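Local coordinates for putative type 11 methyltransferase (Sulfolobus solfataricus, PDB 3I9F), which probably transfers methyl groups from S-adenosylmethionine to an acceptor substrate, and binds zinc ions, at residues F85-K99 with I126-F140. Sequence-based numbering, arbitrary orientation.
Sequences FHDMDDKQHVISEVK and IRMDEKDYMGWFSNF
Phe85 enters an aromatic cluster with Tyr133, Trp136 and Phe137. Its ring edge meets the Trp136 indole face, CE2 lying 3.6 Å from Trp136 CG, while its own face receives the edge of Phe137, whose CE2 stands over the ring centre, a second edge-to-face pair. CG of Phe85 is turned anti to the backbone N (chi1 -171°), which carries the ring in among these partners. Met128 SD lies at the Phe85 edge, 5.2 Å from the ring centroid, a Met-aromatic contact, and its CE packs against Phe85 CD2. Aliphatic groups add to the packing: Ile95 CD1 sits over the Phe137 face in a CH-pi contact, 3.8 Å from the ring centroid, and Lys91 lays CB and CD over the indole. Replacing Trp136 with alanine is likely to open a gap beside Phe85 and to strip the Lys91 methylenes of their aromatic cover. In this Rossmann-like methyltransferase fold, helices 91-101 and 130-136 pack on the same sheet; segments 91-99 and 130-136 cross at -71°. Polar links are sparse. Lys99 NZ donates to Asn139 OD1 (2.9 Å) from above the carbonyl plane. One water bridges Phe85 N and Tyr133 OH, and the Asp112 carboxylate also hydrogen-bonds that hydroxyl and His86 ND1; Lys91 NZ turns back to the carbonyls of His86 and Met88.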
loop_
_atom_site.group_PDB
_atom_site.type_symbol
_atom_site.label_atom_id
_atom_site.label_comp_id
_atom_site.label_asym_id
_atom_site.label_seq_id
_atom_site.Cartn_x
_atom_site.Cartn_y
_atom_site.Cartn_z
ATOM N N PHE B 85 7.912 -7.151 18.011
ATOM C CA PHE B 85 7.071 -8.332 18.037
ATOM C C PHE B 85 6.471 -8.592 19.401
ATOM O O PHE B 85 5.319 -8.968 19.510
ATOM C CB PHE B 85 7.843 -9.558 17.585
ATOM C CG PHE B 85 7.003 -10.766 17.370
ATOM C CD1 PHE B 85 6.219 -10.882 16.238
ATOM C CD2 PHE B 85 7.018 -11.810 18.286
ATOM C CE1 PHE B 85 5.458 -12.006 16.014
ATOM C CE2 PHE B 85 6.249 -12.958 18.083
ATOM C CZ PHE B 85 5.453 -13.045 16.952
ATOM N N HIS B 86 7.252 -8.399 20.445
ATOM C CA HIS B 86 6.832 -8.808 21.760
ATOM C C HIS B 86 5.544 -8.172 22.223
ATOM O O HIS B 86 4.770 -8.808 22.922
ATOM C CB HIS B 86 7.932 -8.627 22.798
ATOM C CG HIS B 86 8.357 -7.215 23.013
ATOM N ND1 HIS B 86 9.526 -6.712 22.485
ATOM C CD2 HIS B 86 7.795 -6.208 23.726
ATOM C CE1 HIS B 86 9.654 -5.447 22.847
ATOM N NE2 HIS B 86 8.619 -5.116 23.600
ATOM N N ASP B 87 5.242 -6.960 21.800
ATOM C CA ASP B 87 3.954 -6.403 22.214
ATOM C C ASP B 87 2.925 -6.269 21.106
ATOM O O ASP B 87 1.910 -5.631 21.288
ATOM C CB ASP B 87 4.144 -5.110 23.025
ATOM C CG ASP B 87 4.967 -4.058 22.307
ATOM O OD1 ASP B 87 5.502 -4.315 21.192
ATOM O OD2 ASP B 87 5.098 -2.964 22.910
ATOM N N MET B 88 3.142 -6.978 20.006
ATOM C CA MET B 88 2.290 -6.891 18.859
ATOM C C MET B 88 1.016 -7.700 19.055
ATOM O O MET B 88 1.045 -8.833 19.559
ATOM C CB MET B 88 3.041 -7.406 17.632
ATOM C CG MET B 88 2.593 -6.830 16.307
ATOM S SD MET B 88 3.793 -7.183 14.977
ATOM C CE MET B 88 2.560 -7.102 13.810
ATOM N N ASP B 89 -0.093 -7.114 18.609
ATOM C CA ASP B 89 -1.376 -7.773 18.535
ATOM C C ASP B 89 -1.410 -8.960 17.530
ATOM O O ASP B 89 -0.716 -8.964 16.540
ATOM C CB ASP B 89 -2.435 -6.743 18.112
ATOM C CG ASP B 89 -2.836 -5.777 19.243
ATOM O OD1 ASP B 89 -2.216 -5.807 20.317
ATOM O OD2 ASP B 89 -3.756 -4.935 19.050
ATOM N N ASP B 90 -2.262 -9.934 17.788
ATOM C CA ASP B 90 -2.486 -11.038 16.915
ATOM C C ASP B 90 -1.194 -11.736 16.392
ATOM O O ASP B 90 -0.912 -11.820 15.214
ATOM C CB ASP B 90 -3.368 -10.536 15.797
ATOM C CG ASP B 90 -4.660 -9.945 16.327
ATOM O OD1 ASP B 90 -5.246 -10.472 17.296
ATOM O OD2 ASP B 90 -5.109 -8.913 15.811
ATOM N N LYS B 91 -0.412 -12.247 17.292
ATOM C CA LYS B 91 0.844 -12.797 16.928
ATOM C C LYS B 91 0.701 -13.936 15.913
ATOM O O LYS B 91 1.505 -13.968 14.972
ATOM C CB LYS B 91 1.635 -13.183 18.162
ATOM C CG LYS B 91 2.099 -11.978 18.994
ATOM C CD LYS B 91 2.861 -12.460 20.221
ATOM C CE LYS B 91 3.477 -11.389 21.112
ATOM N NZ LYS B 91 2.551 -10.245 21.413
ATOM N N GLN B 92 -0.350 -14.781 16.020
ATOM C CA GLN B 92 -0.511 -15.865 15.048
ATOM C C GLN B 92 -0.905 -15.305 13.677
ATOM O O GLN B 92 -0.478 -15.842 12.646
ATOM C CB GLN B 92 -1.502 -16.938 15.504
ATOM C CG GLN B 92 -1.058 -17.763 16.687
ATOM C CD GLN B 92 -0.044 -18.848 16.357
ATOM O OE1 GLN B 92 0.580 -18.853 15.288
ATOM N NE2 GLN B 92 0.125 -19.794 17.292
ATOM N N HIS B 93 -1.696 -14.230 13.648
ATOM C CA HIS B 93 -2.010 -13.556 12.376
ATOM C C HIS B 93 -0.735 -12.955 11.755
ATOM O O HIS B 93 -0.567 -12.984 10.530
ATOM C CB HIS B 93 -3.033 -12.456 12.601
ATOM C CG HIS B 93 -3.206 -11.514 11.453
ATOM N ND1 HIS B 93 -3.964 -11.816 10.334
ATOM C CD2 HIS B 93 -2.768 -10.238 11.282
ATOM C CE1 HIS B 93 -3.987 -10.762 9.531
ATOM N NE2 HIS B 93 -3.283 -9.784 10.091
ATOM N N VAL B 94 0.145 -12.409 12.604
ATOM C CA VAL B 94 1.398 -11.861 12.124
ATOM C C VAL B 94 2.314 -12.938 11.473
ATOM O O VAL B 94 2.774 -12.757 10.371
ATOM C CB VAL B 94 2.138 -11.152 13.260
ATOM C CG1 VAL B 94 3.638 -10.940 12.901
ATOM C CG2 VAL B 94 1.394 -9.872 13.633
ATOM N N ILE B 95 2.564 -14.053 12.154
ATOM C CA ILE B 95 3.322 -15.168 11.589
ATOM C C ILE B 95 2.721 -15.666 10.303
ATOM O O ILE B 95 3.408 -15.862 9.326
ATOM C CB ILE B 95 3.341 -16.367 12.523
ATOM C CG1 ILE B 95 3.988 -16.002 13.854
ATOM C CG2 ILE B 95 4.031 -17.513 11.858
ATOM C CD1 ILE B 95 5.188 -15.105 13.767
ATOM N N SER B 96 1.422 -15.878 10.299
ATOM C CA SER B 96 0.744 -16.219 9.069
ATOM C C SER B 96 0.976 -15.249 7.865
ATOM O O SER B 96 1.141 -15.679 6.733
ATOM C CB SER B 96 -0.726 -16.323 9.378
ATOM O OG SER B 96 -1.376 -16.716 8.211
ATOM N N GLU B 97 0.961 -13.947 8.116
ATOM C CA GLU B 97 1.198 -12.953 7.080
ATOM C C GLU B 97 2.660 -12.868 6.675
ATOM O O GLU B 97 2.984 -12.635 5.510
ATOM C CB GLU B 97 0.751 -11.594 7.560
ATOM C CG GLU B 97 -0.780 -11.396 7.579
ATOM C CD GLU B 97 -1.412 -11.517 6.234
ATOM O OE1 GLU B 97 -1.459 -10.516 5.511
ATOM O OE2 GLU B 97 -1.875 -12.631 5.886
ATOM N N VAL B 98 3.538 -12.997 7.659
ATOM C CA VAL B 98 4.946 -13.129 7.409
ATOM C C VAL B 98 5.154 -14.294 6.424
ATOM O O VAL B 98 5.816 -14.134 5.423
ATOM C CB VAL B 98 5.751 -13.399 8.726
ATOM C CG1 VAL B 98 7.064 -14.104 8.386
ATOM C CG2 VAL B 98 5.968 -12.078 9.548
ATOM N N LYS B 99 4.541 -15.444 6.667
ATOM C CA LYS B 99 4.756 -16.564 5.771
ATOM C C LYS B 99 4.191 -16.331 4.409
ATOM O O LYS B 99 4.731 -16.845 3.441
ATOM C CB LYS B 99 4.241 -17.884 6.345
ATOM C CG LYS B 99 5.044 -18.316 7.540
ATOM C CD LYS B 99 4.651 -19.676 8.102
ATOM C CE LYS B 99 3.195 -19.806 8.526
ATOM N NZ LYS B 99 2.945 -20.908 9.549
ATOM N N ILE B 126 7.234 -8.389 29.525
ATOM C CA ILE B 126 6.794 -8.390 28.152
ATOM C C ILE B 126 7.893 -8.879 27.201
ATOM O O ILE B 126 7.660 -8.966 26.028
ATOM C CB ILE B 126 6.233 -6.970 27.773
ATOM C CG1 ILE B 126 5.090 -7.072 26.743
ATOM C CG2 ILE B 126 7.332 -6.035 27.323
ATOM C CD1 ILE B 126 3.840 -7.880 27.254
ATOM N N ARG B 127 9.079 -9.220 27.707
ATOM C CA ARG B 127 10.237 -9.514 26.847
ATOM C C ARG B 127 10.330 -10.953 26.453
ATOM O O ARG B 127 9.966 -11.831 27.224
ATOM C CB ARG B 127 11.550 -9.190 27.565
ATOM C CG ARG B 127 11.763 -7.740 27.805
ATOM C CD ARG B 127 13.141 -7.420 28.303
ATOM N NE ARG B 127 13.206 -6.050 28.770
ATOM C CZ ARG B 127 14.318 -5.347 28.999
ATOM N NH1 ARG B 127 15.504 -5.860 28.784
ATOM N NH2 ARG B 127 14.217 -4.101 29.409
ATOM N N MET B 128 10.931 -11.169 25.291
ATOM C CA MET B 128 11.109 -12.471 24.693
ATOM C C MET B 128 12.571 -12.696 24.287
ATOM O O MET B 128 13.178 -11.837 23.643
ATOM C CB MET B 128 10.242 -12.591 23.428
ATOM C CG MET B 128 8.691 -12.577 23.635
ATOM S SD MET B 128 7.742 -12.435 22.098
ATOM C CE MET B 128 8.680 -13.579 21.120
ATOM N N ASP B 129 13.111 -13.881 24.588
ATOM C CA ASP B 129 14.440 -14.267 24.123
ATOM C C ASP B 129 14.342 -15.072 22.845
ATOM O O ASP B 129 13.243 -15.331 22.341
ATOM C CB ASP B 129 15.180 -15.071 25.187
ATOM C CG ASP B 129 14.394 -16.274 25.645
ATOM O OD1 ASP B 129 13.588 -16.800 24.830
ATOM O OD2 ASP B 129 14.563 -16.694 26.810
ATOM N N GLU B 130 15.502 -15.447 22.299
ATOM C CA GLU B 130 15.566 -16.348 21.155
ATOM C C GLU B 130 14.588 -17.492 21.265
ATOM O O GLU B 130 13.823 -17.772 20.347
ATOM C CB GLU B 130 16.948 -16.979 21.030
ATOM C CG GLU B 130 17.097 -17.775 19.728
ATOM C CD GLU B 130 18.512 -18.279 19.435
ATOM O OE1 GLU B 130 19.490 -17.526 19.672
ATOM O OE2 GLU B 130 18.618 -19.433 18.954
ATOM N N LYS B 131 14.630 -18.193 22.381
ATOM C CA LYS B 131 13.830 -19.394 22.478
ATOM C C LYS B 131 12.337 -19.034 22.304
ATOM O O LYS B 131 11.612 -19.729 21.624
ATOM C CB LYS B 131 14.121 -20.126 23.778
ATOM C CG LYS B 131 13.381 -21.447 23.883
ATOM C CD LYS B 131 13.638 -22.153 25.225
ATOM C CE LYS B 131 13.000 -23.567 25.247
ATOM N NZ LYS B 131 13.097 -24.327 23.939
ATOM N N ASP B 132 11.907 -17.925 22.905
ATOM C CA ASP B 132 10.520 -17.450 22.756
ATOM C C ASP B 132 10.197 -17.113 21.307
ATOM O O ASP B 132 9.127 -17.439 20.815
ATOM C CB ASP B 132 10.243 -16.241 23.661
ATOM C CG ASP B 132 10.353 -16.581 25.155
ATOM O OD1 ASP B 132 9.798 -17.646 25.565
ATOM O OD2 ASP B 132 10.979 -15.792 25.913
ATOM N N TYR B 133 11.141 -16.478 20.622
ATOM C CA TYR B 133 10.938 -16.106 19.261
ATOM C C TYR B 133 10.735 -17.359 18.440
ATOM O O TYR B 133 9.806 -17.419 17.641
ATOM C CB TYR B 133 12.057 -15.202 18.728
ATOM C CG TYR B 133 11.738 -13.717 18.888
ATOM C CD1 TYR B 133 12.196 -12.995 19.957
ATOM C CD2 TYR B 133 10.967 -13.052 17.960
ATOM C CE1 TYR B 133 11.908 -11.668 20.099
ATOM C CE2 TYR B 133 10.683 -11.720 18.093
ATOM C CZ TYR B 133 11.145 -11.042 19.178
ATOM O OH TYR B 133 10.828 -9.701 19.339
ATOM N N MET B 134 11.523 -18.385 18.666
ATOM C CA MET B 134 11.436 -19.568 17.795
ATOM C C MET B 134 10.189 -20.454 18.042
ATOM O O MET B 134 9.818 -21.239 17.182
ATOM C CB MET B 134 12.757 -20.365 17.812
ATOM C CG MET B 134 14.011 -19.467 17.494
ATOM S SD MET B 134 13.862 -18.306 16.097
ATOM C CE MET B 134 13.678 -19.567 14.837
ATOM N N GLY B 135 9.526 -20.295 19.180
ATOM C CA GLY B 135 8.198 -20.835 19.379
ATOM C C GLY B 135 7.202 -20.234 18.401
ATOM O O GLY B 135 6.392 -20.947 17.858
ATOM N N TRP B 136 7.278 -18.931 18.144
ATOM C CA TRP B 136 6.395 -18.279 17.162
ATOM C C TRP B 136 6.826 -18.478 15.702
ATOM O O TRP B 136 6.002 -18.706 14.783
ATOM C CB TRP B 136 6.333 -16.772 17.427
ATOM C CG TRP B 136 5.723 -16.484 18.700
ATOM C CD1 TRP B 136 6.358 -16.179 19.871
ATOM C CD2 TRP B 136 4.345 -16.500 18.987
ATOM N NE1 TRP B 136 5.453 -16.013 20.865
ATOM C CE2 TRP B 136 4.201 -16.205 20.351
ATOM C CE3 TRP B 136 3.208 -16.772 18.229
ATOM C CZ2 TRP B 136 2.950 -16.128 20.979
ATOM C CZ3 TRP B 136 1.970 -16.698 18.849
ATOM C CH2 TRP B 136 1.857 -16.395 20.221
ATOM N N PHE B 137 8.124 -18.327 15.487
ATOM C CA PHE B 137 8.687 -18.451 14.176
ATOM C C PHE B 137 9.157 -19.877 13.998
ATOM O O PHE B 137 10.296 -20.111 13.631
ATOM C CB PHE B 137 9.828 -17.463 14.028
ATOM C CG PHE B 137 9.379 -16.027 13.935
ATOM C CD1 PHE B 137 9.208 -15.426 12.705
ATOM C CD2 PHE B 137 9.123 -15.280 15.075
ATOM C CE1 PHE B 137 8.793 -14.124 12.608
ATOM C CE2 PHE B 137 8.725 -13.991 14.987
ATOM C CZ PHE B 137 8.552 -13.406 13.753
ATOM N N SER B 138 8.245 -20.824 14.221
ATOM C CA SER B 138 8.563 -22.259 14.273
ATOM C C SER B 138 8.772 -22.963 12.922
ATOM O O SER B 138 9.177 -24.131 12.918
ATOM C CB SER B 138 7.424 -22.974 14.976
ATOM O OG SER B 138 6.231 -22.749 14.222
ATOM N N ASN B 139 8.461 -22.289 11.810
ATOM C CA ASN B 139 8.786 -22.787 10.469
ATOM C C ASN B 139 10.083 -22.142 9.962
ATOM O O ASN B 139 10.304 -22.015 8.747
ATOM C CB ASN B 139 7.660 -22.473 9.480
ATOM C CG ASN B 139 6.290 -22.911 9.986
ATOM O OD1 ASN B 139 5.457 -22.071 10.443
ATOM N ND2 ASN B 139 6.045 -24.220 9.945
ATOM N N PHE B 140 10.916 -21.685 10.900
ATOM C CA PHE B 140 12.130 -20.958 10.549
ATOM C C PHE B 140 13.265 -21.445 11.395
ATOM O O PHE B 140 13.064 -21.947 12.490
ATOM C CB PHE B 140 11.959 -19.456 10.781
ATOM C CG PHE B 140 10.889 -18.828 9.939
ATOM C CD1 PHE B 140 11.212 -18.121 8.812
ATOM C CD2 PHE B 140 9.551 -18.940 10.298
ATOM C CE1 PHE B 140 10.217 -17.569 8.040
ATOM C CE2 PHE B 140 8.566 -18.404 9.527
ATOM C CZ PHE B 140 8.889 -17.718 8.408
HETATM O O HOH W 1 10.979 -7.755 17.620
HETATM O O HOH W 2 3.024 -19.549 15.221
#